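Local coordinates for porin (Rhodobacter blasticus, PDB 3PRN), which forms trimeric channels in the outer membrane through which small hydrophilic solutes of up to about 0.6 kDa diffuse passively, at residues R30-I35 with K50-W55; Y200-A205 with G228-G233; A220-T225 with D243-G248. The protein carries 1 engineered substitution. All blocks are in the same frame, centred on the assembly; numbering follows the deposited sequence.

Contact 1: residues R30-I35 with K50-W55; sequences RLRINI and KLRMQW
Leu-51 and Ile-35 form an antiparallel hydrogen-bonded pair, the N of Ile-35 lying 2.8 Å from the O of Leu-51, and their branched side chains leave the sheet on its apolar face. One residue on, Arg-52 points to the other face. Its NE donates to OD1 of Asn-34 at 2.7 Å, and NH2 adds a weak bond. Asn-34 has CG anti to its carbonyl carbon (chi1 -62°), which sets the amide alongside the Arg-52 chain. The guanidinium of Arg-32 lies flat on that of Arg-52, planes 11° apart and centres 3.6 Å apart. The stack sets like charges together, a cost probably offset by the amide oxygens at their edges; NH1 of Arg-52 is hydrogen-bonded to OG of Ser-119. Such alternation, usual in transmembrane beta barrels, puts arginines and amides on the face probably turned to the channel. Met-53 faces the opposite way beside Ile-33, where apolar chains suit the trimer interface: Met-53 meets Met-53 of both other subunits, and Ile-33 packs on Ile-35 of one. Gln-54 returns to the polar face, its OE1 gripped side-on by NE and NH2 of Arg-32. Its NE2, bound to Asp-56, lies over the guanidinium of Arg-30, whose NE is salt-bridged to Asp-56. The O of Trp-55 accepts from the N of Leu-31.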
loop_
_atom_site.group_PDB
_atom_site.type_symbol
_atom_site.label_atom_id
_atom_site.label_comp_id
_atom_site.label_asym_id
_atom_site.label_seq_id
_atom_site.Cartn_x
_atom_site.Cartn_y
_atom_site.Cartn_z
ATOM N N ARG A 30 2.491 7.292 -15.104
ATOM C CA ARG A 30 1.496 6.841 -14.108
ATOM C C ARG A 30 1.705 5.336 -13.874
ATOM O O ARG A 30 1.928 4.595 -14.826
ATOM C CB ARG A 30 0.085 7.070 -14.658
ATOM C CG ARG A 30 -1.007 6.334 -13.843
ATOM C CD ARG A 30 -2.394 6.583 -14.375
ATOM N NE ARG A 30 -2.810 7.962 -14.225
ATOM C CZ ARG A 30 -4.023 8.418 -14.612
ATOM N NH1 ARG A 30 -4.930 7.629 -15.151
ATOM N NH2 ARG A 30 -4.252 9.709 -14.421
ATOM N N LEU A 31 1.601 4.909 -12.629
ATOM C CA LEU A 31 1.586 3.480 -12.338
ATOM C C LEU A 31 0.232 3.177 -11.666
ATOM O O LEU A 31 -0.090 3.880 -10.665
ATOM C CB LEU A 31 2.743 3.068 -11.455
ATOM C CG LEU A 31 2.619 1.651 -10.850
ATOM C CD1 LEU A 31 2.629 0.639 -11.981
ATOM C CD2 LEU A 31 3.786 1.390 -9.918
ATOM N N ARG A 32 -0.563 2.257 -12.195
ATOM C CA ARG A 32 -1.821 1.917 -11.554
ATOM C C ARG A 32 -1.821 0.411 -11.205
ATOM O O ARG A 32 -1.582 -0.455 -12.082
ATOM C CB ARG A 32 -3.048 2.226 -12.462
ATOM C CG ARG A 32 -4.354 1.727 -11.799
ATOM C CD ARG A 32 -5.534 1.948 -12.797
ATOM N NE ARG A 32 -5.886 3.367 -12.799
ATOM C CZ ARG A 32 -6.845 3.936 -13.530
ATOM N NH1 ARG A 32 -7.620 3.202 -14.353
ATOM N NH2 ARG A 32 -7.048 5.255 -13.427
ATOM N N ILE A 33 -2.108 0.089 -9.932
ATOM C CA ILE A 33 -2.278 -1.282 -9.513
ATOM C C ILE A 33 -3.674 -1.454 -8.922
ATOM O O ILE A 33 -4.012 -0.716 -7.989
ATOM C CB ILE A 33 -1.242 -1.689 -8.436
ATOM C CG1 ILE A 33 0.180 -1.723 -8.997
ATOM C CG2 ILE A 33 -1.501 -3.082 -7.857
ATOM C CD1 ILE A 33 1.246 -1.491 -7.933
ATOM N N ASN A 34 -4.437 -2.440 -9.389
ATOM C CA ASN A 34 -5.752 -2.721 -8.811
ATOM C C ASN A 34 -5.635 -4.048 -8.011
ATOM O O ASN A 34 -5.065 -5.044 -8.527
ATOM C CB ASN A 34 -6.802 -2.911 -9.900
ATOM C CG ASN A 34 -7.015 -1.668 -10.762
ATOM O OD1 ASN A 34 -7.306 -0.587 -10.242
ATOM N ND2 ASN A 34 -6.891 -1.857 -12.069
ATOM N N ILE A 35 -6.191 -4.053 -6.828
ATOM C CA ILE A 35 -6.171 -5.277 -6.004
ATOM C C ILE A 35 -7.648 -5.658 -5.883
ATOM O O ILE A 35 -8.440 -4.847 -5.378
ATOM C CB ILE A 35 -5.590 -4.949 -4.628
ATOM C CG1 ILE A 35 -4.202 -4.322 -4.843
ATOM C CG2 ILE A 35 -5.580 -6.190 -3.760
ATOM C CD1 ILE A 35 -3.573 -4.010 -3.506
ATOM N N LYS A 50 -12.565 -4.088 -4.096
ATOM C CA LYS A 50 -11.399 -3.635 -4.818
ATOM C C LYS A 50 -10.771 -2.401 -4.156
ATOM O O LYS A 50 -11.441 -1.536 -3.564
ATOM C CB LYS A 50 -11.750 -3.391 -6.250
ATOM C CG LYS A 50 -11.702 -1.952 -6.748
ATOM C CD LYS A 50 -11.556 -1.893 -8.283
ATOM C CE LYS A 50 -12.496 -0.888 -8.955
ATOM N NZ LYS A 50 -12.469 -0.958 -10.427
ATOM N N LEU A 51 -9.458 -2.378 -4.300
ATOM C CA LEU A 51 -8.646 -1.280 -3.798
ATOM C C LEU A 51 -7.728 -0.855 -4.977
ATOM O O LEU A 51 -7.255 -1.745 -5.731
ATOM C CB LEU A 51 -7.813 -1.712 -2.609
ATOM C CG LEU A 51 -7.066 -0.641 -1.847
ATOM C CD1 LEU A 51 -8.025 0.274 -1.096
ATOM C CD2 LEU A 51 -6.090 -1.256 -0.860
ATOM N N ARG A 52 -7.418 0.424 -5.111
ATOM C CA ARG A 52 -6.470 0.890 -6.125
ATOM C C ARG A 52 -5.275 1.621 -5.480
ATOM O O ARG A 52 -5.427 2.393 -4.497
ATOM C CB ARG A 52 -7.163 1.878 -7.088
ATOM C CG ARG A 52 -6.296 2.487 -8.176
ATOM C CD ARG A 52 -7.152 3.137 -9.278
ATOM N NE ARG A 52 -7.909 2.049 -10.017
ATOM C CZ ARG A 52 -8.807 2.346 -10.954
ATOM N NH1 ARG A 52 -9.075 3.645 -11.283
ATOM N NH2 ARG A 52 -9.434 1.397 -11.628
ATOM N N MET A 53 -4.079 1.423 -6.007
ATOM C CA MET A 53 -2.863 2.123 -5.618
ATOM C C MET A 53 -2.360 2.754 -6.935
ATOM O O MET A 53 -2.057 2.075 -7.899
ATOM C CB MET A 53 -1.759 1.217 -5.047
ATOM C CG MET A 53 -2.243 0.665 -3.666
ATOM S SD MET A 53 -0.931 -0.490 -3.040
ATOM C CE MET A 53 0.158 0.763 -2.366
ATOM N N GLN A 54 -2.493 4.093 -7.031
ATOM C CA GLN A 54 -2.080 4.780 -8.233
ATOM C C GLN A 54 -1.108 5.910 -7.905
ATOM O O GLN A 54 -1.396 6.667 -6.979
ATOM C CB GLN A 54 -3.278 5.384 -8.950
ATOM C CG GLN A 54 -2.934 6.050 -10.300
ATOM C CD GLN A 54 -4.232 6.503 -10.963
ATOM O OE1 GLN A 54 -5.074 5.609 -11.237
ATOM N NE2 GLN A 54 -4.411 7.791 -11.202
ATOM N N TRP A 55 -0.033 5.977 -8.677
ATOM C CA TRP A 55 0.943 7.036 -8.537
ATOM C C TRP A 55 0.986 7.803 -9.880
ATOM O O TRP A 55 0.975 7.188 -10.969
ATOM C CB TRP A 55 2.356 6.426 -8.243
ATOM C CG TRP A 55 3.415 7.515 -8.219
ATOM C CD1 TRP A 55 3.772 8.300 -7.153
ATOM C CD2 TRP A 55 4.243 7.921 -9.324
ATOM N NE1 TRP A 55 4.771 9.151 -7.523
ATOM C CE2 TRP A 55 5.076 8.968 -8.850
ATOM C CE3 TRP A 55 4.323 7.555 -10.667
ATOM C CZ2 TRP A 55 5.979 9.639 -9.681
ATOM C CZ3 TRP A 55 5.232 8.195 -11.497
ATOM C CH2 TRP A 55 6.066 9.255 -10.982
#

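Contact 2: residues Y200-A205 with G228-G233; sequences YKFNDA and GNYAFG
At one rim of the porin barrel, the turn that leads from strand 193-200 into strand 206-214 lays Ala-205 against Tyr-230 and Ala-231, near the end of strand 223-232. The O of Ala-205 accepts a hydrogen bond from the N of Ala-231 at 2.9 Å, the donor tilted 26° from the carbonyl plane. The same oxygen receives a CA-H...O contact from Tyr-230, with CA 3.4 Å away. As Ala-205 immediately precedes strand 206-214, this bond extends the antiparallel pairing of the barrel wall into the turn, and Asn-229 continues it through a backbone bond to Thr-207. With CG anti to the backbone N (chi1 -162°), the ring of Tyr-230 stands beside Ala-205 and takes its methyl on one face. CB of Ala-205 is offset toward the rim and 4.3 Å from the centroid, a CH-pi contact that a small side chain permits. On the turn side, Phe-202 crosses Tyr-230 at about a right angle, its CZ 4.0 Å from CD1 of that ring. Asn-203 brings ND2 to the ring's edge, 3.9 Å from OH of Tyr-230, with amide and ring planes 63° apart. Val-237 of strand 235-244 also touches the Tyr-230 side chain.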
loop_
_atom_site.group_PDB
_atom_site.type_symbol
_atom_site.label_atom_id
_atom_site.label_comp_id
_atom_site.label_asym_id
_atom_site.label_seq_id
_atom_site.Cartn_x
_atom_site.Cartn_y
_atom_site.Cartn_z
ATOM N N TYR A 200 -21.785 5.461 -35.280
ATOM C CA TYR A 200 -22.048 4.587 -36.421
ATOM C C TYR A 200 -20.753 3.945 -36.861
ATOM O O TYR A 200 -19.829 4.702 -37.173
ATOM C CB TYR A 200 -22.618 5.482 -37.566
ATOM C CG TYR A 200 -22.977 4.690 -38.800
ATOM C CD1 TYR A 200 -23.893 3.638 -38.726
ATOM C CD2 TYR A 200 -22.402 4.961 -40.039
ATOM C CE1 TYR A 200 -24.213 2.872 -39.841
ATOM C CE2 TYR A 200 -22.736 4.224 -41.171
ATOM C CZ TYR A 200 -23.626 3.171 -41.059
ATOM O OH TYR A 200 -23.970 2.426 -42.170
ATOM N N LYS A 201 -20.676 2.616 -36.870
ATOM C CA LYS A 201 -19.450 1.944 -37.331
ATOM C C LYS A 201 -19.574 1.811 -38.865
ATOM O O LYS A 201 -20.229 0.907 -39.344
ATOM C CB LYS A 201 -19.207 0.594 -36.738
ATOM C CG LYS A 201 -19.203 0.515 -35.208
ATOM C CD LYS A 201 -18.780 -0.902 -34.820
ATOM C CE LYS A 201 -19.017 -1.239 -33.355
ATOM N NZ LYS A 201 -18.348 -2.574 -33.060
ATOM N N PHE A 202 -19.120 2.832 -39.567
ATOM C CA PHE A 202 -19.303 2.957 -41.001
ATOM C C PHE A 202 -18.378 2.010 -41.749
ATOM O O PHE A 202 -18.195 2.105 -42.964
ATOM C CB PHE A 202 -19.199 4.379 -41.505
ATOM C CG PHE A 202 -17.829 4.949 -41.675
ATOM C CD1 PHE A 202 -17.130 4.814 -42.864
ATOM C CD2 PHE A 202 -17.231 5.658 -40.642
ATOM C CE1 PHE A 202 -15.866 5.348 -43.025
ATOM C CE2 PHE A 202 -15.967 6.204 -40.799
ATOM C CZ PHE A 202 -15.281 6.054 -41.988
ATOM N N ASN A 203 -17.921 0.983 -41.049
ATOM C CA ASN A 203 -17.089 -0.051 -41.691
ATOM C C ASN A 203 -16.796 -1.045 -40.557
ATOM O O ASN A 203 -17.454 -1.006 -39.499
ATOM C CB ASN A 203 -15.758 0.531 -42.150
ATOM C CG ASN A 203 -15.554 0.585 -43.660
ATOM O OD1 ASN A 203 -15.980 -0.317 -44.372
ATOM N ND2 ASN A 203 -14.902 1.607 -44.190
ATOM N N ASP A 204 -15.828 -1.870 -40.814
ATOM C CA ASP A 204 -15.267 -2.825 -39.849
ATOM C C ASP A 204 -14.102 -2.073 -39.177
ATOM O O ASP A 204 -13.635 -2.453 -38.089
ATOM C CB ASP A 204 -14.714 -3.990 -40.662
ATOM C CG ASP A 204 -14.485 -3.603 -42.127
ATOM O OD1 ASP A 204 -14.318 -2.361 -42.448
ATOM O OD2 ASP A 204 -14.463 -4.510 -43.042
ATOM N N ALA A 205 -13.727 -0.996 -39.893
ATOM C CA ALA A 205 -12.528 -0.176 -39.613
ATOM C C ALA A 205 -12.752 1.241 -39.101
ATOM O O ALA A 205 -11.871 1.807 -38.445
ATOM C CB ALA A 205 -11.708 -0.003 -40.894
ATOM N N GLY A 228 -14.232 10.922 -34.765
ATOM C CA GLY A 228 -14.150 9.743 -35.617
ATOM C C GLY A 228 -12.806 9.053 -35.465
ATOM O O GLY A 228 -11.819 9.654 -35.014
ATOM N N ASN A 229 -12.761 7.789 -35.870
ATOM C CA ASN A 229 -11.488 7.076 -35.798
ATOM C C ASN A 229 -11.484 6.015 -36.921
ATOM O O ASN A 229 -12.553 5.566 -37.358
ATOM C CB ASN A 229 -11.180 6.430 -34.470
ATOM C CG ASN A 229 -12.375 5.650 -33.953
ATOM O OD1 ASN A 229 -13.047 6.143 -33.026
ATOM N ND2 ASN A 229 -12.662 4.508 -34.560
ATOM N N TYR A 230 -10.282 5.693 -37.336
ATOM C CA TYR A 230 -10.130 4.723 -38.413
ATOM C C TYR A 230 -8.886 3.871 -38.213
ATOM O O TYR A 230 -7.812 4.420 -37.983
ATOM C CB TYR A 230 -10.042 5.572 -39.701
ATOM C CG TYR A 230 -10.316 4.731 -40.926
ATOM C CD1 TYR A 230 -11.626 4.476 -41.322
ATOM C CD2 TYR A 230 -9.259 4.199 -41.660
ATOM C CE1 TYR A 230 -11.887 3.702 -42.442
ATOM C CE2 TYR A 230 -9.515 3.416 -42.785
ATOM C CZ TYR A 230 -10.823 3.180 -43.162
ATOM O OH TYR A 230 -11.077 2.411 -44.289
ATOM N N ALA A 231 -9.059 2.552 -38.326
ATOM C CA ALA A 231 -7.950 1.618 -38.135
ATOM C C ALA A 231 -7.409 1.062 -39.446
ATOM O O ALA A 231 -8.173 0.567 -40.272
ATOM C CB ALA A 231 -8.462 0.469 -37.261
ATOM N N PHE A 232 -6.130 1.174 -39.644
ATOM C CA PHE A 232 -5.364 0.697 -40.767
ATOM C C PHE A 232 -4.397 -0.386 -40.222
ATOM O O PHE A 232 -3.230 -0.055 -39.934
ATOM C CB PHE A 232 -4.435 1.784 -41.303
ATOM C CG PHE A 232 -5.052 3.031 -41.811
ATOM C CD1 PHE A 232 -5.758 3.018 -43.028
ATOM C CD2 PHE A 232 -4.901 4.238 -41.135
ATOM C CE1 PHE A 232 -6.312 4.182 -43.543
ATOM C CE2 PHE A 232 -5.476 5.398 -41.644
ATOM C CZ PHE A 232 -6.178 5.371 -42.850
ATOM N N GLY A 233 -4.870 -1.618 -40.067
ATOM C CA GLY A 233 -3.918 -2.635 -39.540
ATOM C C GLY A 233 -3.616 -2.369 -38.066
ATOM O O GLY A 233 -4.591 -2.404 -37.287
#

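Contact 3: residues A220-T225 with D243-G248; sequences AGDQVT and DIDRAG
Val-224 and Asp-243 are joined by two backbone hydrogen bonds, the N of Val-224 to the O of Asp-243 at 3.0 Å and the N of Asp-243 to the O of Val-224 at 3.1 Å. This is the last hydrogen-bonded pair of the hairpin; the non-hydrogen-bonded pair Gln-223/Ile-244 follows, and then the loops. There the N of Asp-245 donates to the O of Asp-222 at 3.0 Å, and two weak bonds are added: the N of Arg-246 to the O of Ala-220, and the N of Asp-222 to OD2 of Asp-245. An aspartate suits position 245 because its short chain brings the carboxylate back to the opposite backbone; CG stands anti to its own carbonyl carbon (chi1 -82°). The two carboxylates of Asp-222 and Asp-245 lie side by side, with their OD2 atoms 4.3 Å apart, so their like charges probably raise each other's proton affinity somewhat. Gly-221 has positive phi, and a side chain on it would run into CB of Asp-245.

On the face opposite Val-224 and Asp-243, Ile-244 and Gln-223 pack together. CG2 of Ile-244 lies 3.9 Å from CG of Gln-223, whose extended chain it crosses, while CD1 reaches CB of Ala-220 at 4.0 Å. With an alanine here, the loss of CG2 and CD1 would probably open a gap between the Gln-223 chain and the Ala-220 methyl. The amide of Gln-223 is anchored elsewhere, by Asn-215, Ser-242 and the backbone of Asp-109 and Gln-111, as suits a buried polar group. The contact thus lies where strands 223-232 and 235-244 meet their loops: strand 206-214 touches Asp-222 and Val-224 from one flank, Thr-251 holds Asp-243, and Phe-275 packs on Ile-244.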
loop_
_atom_site.group_PDB
_atom_site.type_symbol
_atom_site.label_atom_id
_atom_site.label_comp_id
_atom_site.label_asym_id
_atom_site.label_seq_id
_atom_site.Cartn_x
_atom_site.Cartn_y
_atom_site.Cartn_z
ATOM N N ALA A 220 -19.329 26.521 -19.400
ATOM C CA ALA A 220 -19.193 26.144 -20.804
ATOM C C ALA A 220 -20.538 26.163 -21.520
ATOM O O ALA A 220 -20.591 26.383 -22.722
ATOM C CB ALA A 220 -18.578 24.715 -20.860
ATOM N N GLY A 221 -21.631 25.945 -20.788
ATOM C CA GLY A 221 -22.962 25.867 -21.388
ATOM C C GLY A 221 -23.072 24.549 -22.148
ATOM O O GLY A 221 -22.279 23.589 -21.921
ATOM N N ASP A 222 -23.997 24.412 -23.078
ATOM C CA ASP A 222 -24.171 23.225 -23.870
ATOM C C ASP A 222 -22.975 22.979 -24.780
ATOM O O ASP A 222 -22.193 23.886 -25.105
ATOM C CB ASP A 222 -25.472 23.255 -24.662
ATOM C CG ASP A 222 -26.688 23.302 -23.731
ATOM O OD1 ASP A 222 -26.597 23.385 -22.477
ATOM O OD2 ASP A 222 -27.815 23.250 -24.288
ATOM N N GLN A 223 -22.842 21.715 -25.178
ATOM C CA GLN A 223 -21.638 21.341 -25.915
ATOM C C GLN A 223 -21.924 20.249 -26.900
ATOM O O GLN A 223 -22.682 19.307 -26.685
ATOM C CB GLN A 223 -20.644 20.836 -24.801
ATOM C CG GLN A 223 -19.398 20.146 -25.353
ATOM C CD GLN A 223 -18.415 19.742 -24.265
ATOM O OE1 GLN A 223 -18.720 19.685 -23.077
ATOM N NE2 GLN A 223 -17.169 19.438 -24.671
ATOM N N VAL A 224 -21.200 20.283 -28.010
ATOM C CA VAL A 224 -21.362 19.211 -28.991
ATOM C C VAL A 224 -19.968 18.780 -29.405
ATOM O O VAL A 224 -19.079 19.617 -29.585
ATOM C CB VAL A 224 -22.083 19.852 -30.210
ATOM C CG1 VAL A 224 -21.952 18.982 -31.442
ATOM C CG2 VAL A 224 -23.545 20.083 -29.834
ATOM N N THR A 225 -19.780 17.471 -29.510
ATOM C CA THR A 225 -18.481 16.926 -29.908
ATOM C C THR A 225 -18.758 15.929 -31.044
ATOM O O THR A 225 -19.624 15.065 -30.886
ATOM C CB THR A 225 -17.841 16.137 -28.711
ATOM O OG1 THR A 225 -17.601 17.120 -27.697
ATOM C CG2 THR A 225 -16.555 15.468 -29.121
ATOM N N ASP A 243 -17.415 22.199 -29.773
ATOM C CA ASP A 243 -17.926 23.510 -29.545
ATOM C C ASP A 243 -18.728 23.615 -28.239
ATOM O O ASP A 243 -19.580 22.764 -27.914
ATOM C CB ASP A 243 -18.910 24.009 -30.641
ATOM C CG ASP A 243 -18.105 24.309 -31.896
ATOM O OD1 ASP A 243 -17.249 25.276 -31.885
ATOM O OD2 ASP A 243 -18.250 23.576 -32.939
ATOM N N ILE A 244 -18.485 24.698 -27.516
ATOM C CA ILE A 244 -19.264 24.986 -26.324
ATOM C C ILE A 244 -20.004 26.307 -26.563
ATOM O O ILE A 244 -19.599 27.073 -27.459
ATOM C CB ILE A 244 -18.398 25.035 -25.056
ATOM C CG1 ILE A 244 -17.252 26.046 -25.144
ATOM C CG2 ILE A 244 -17.787 23.615 -24.824
ATOM C CD1 ILE A 244 -16.459 26.231 -23.868
ATOM N N ASP A 245 -21.024 26.585 -25.796
ATOM C CA ASP A 245 -21.784 27.808 -25.843
ATOM C C ASP A 245 -21.091 28.999 -25.181
ATOM O O ASP A 245 -21.600 30.123 -25.406
ATOM C CB ASP A 245 -23.146 27.699 -25.097
ATOM C CG ASP A 245 -24.195 27.051 -25.965
ATOM O OD1 ASP A 245 -24.092 26.996 -27.212
ATOM O OD2 ASP A 245 -25.182 26.514 -25.384
ATOM N N ARG A 246 -20.083 28.858 -24.348
ATOM C CA ARG A 246 -19.488 30.040 -23.719
ATOM C C ARG A 246 -19.114 31.094 -24.773
ATOM O O ARG A 246 -18.454 30.891 -25.784
ATOM C CB ARG A 246 -18.312 29.707 -22.862
ATOM C CG ARG A 246 -17.743 30.722 -21.910
ATOM C CD ARG A 246 -16.549 30.076 -21.169
ATOM N NE ARG A 246 -15.382 30.036 -21.994
ATOM C CZ ARG A 246 -14.388 29.148 -22.105
ATOM N NH1 ARG A 246 -14.412 28.025 -21.378
ATOM N NH2 ARG A 246 -13.387 29.426 -22.982
ATOM N N ALA A 247 -19.489 32.340 -24.424
ATOM C CA ALA A 247 -19.240 33.494 -25.273
ATOM C C ALA A 247 -17.752 33.620 -25.589
ATOM O O ALA A 247 -16.913 33.661 -24.680
ATOM C CB ALA A 247 -19.566 34.799 -24.445
ATOM N N GLY A 248 -17.457 33.673 -26.863
ATOM C CA GLY A 248 -16.092 33.931 -27.336
ATOM C C GLY A 248 -15.186 32.707 -27.386
ATOM O O GLY A 248 -14.015 32.842 -27.787
#

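All three contacts belong to one closed antiparallel barrel of sixteen strands. Contact 1 comes first along the chain, on the neighbouring strands 25-39 and 46-56, and is complete before the other two begin. Its centre lies about 32 Å from that of contact 2 and about 34 Å from that of contact 3, which is on the opposite side of the chain's centre. Contacts 2 and 3 share strand 223-232 near its two ends, their centres about 27 Å apart, and their segments alternate in sequence. Contact 1 packs against both other subunits of the trimer. No other subunit touches contacts 2 and 3; contact 2 joins a loop to a strand, and contact 3 the ends of two neighbouring strands with their loops.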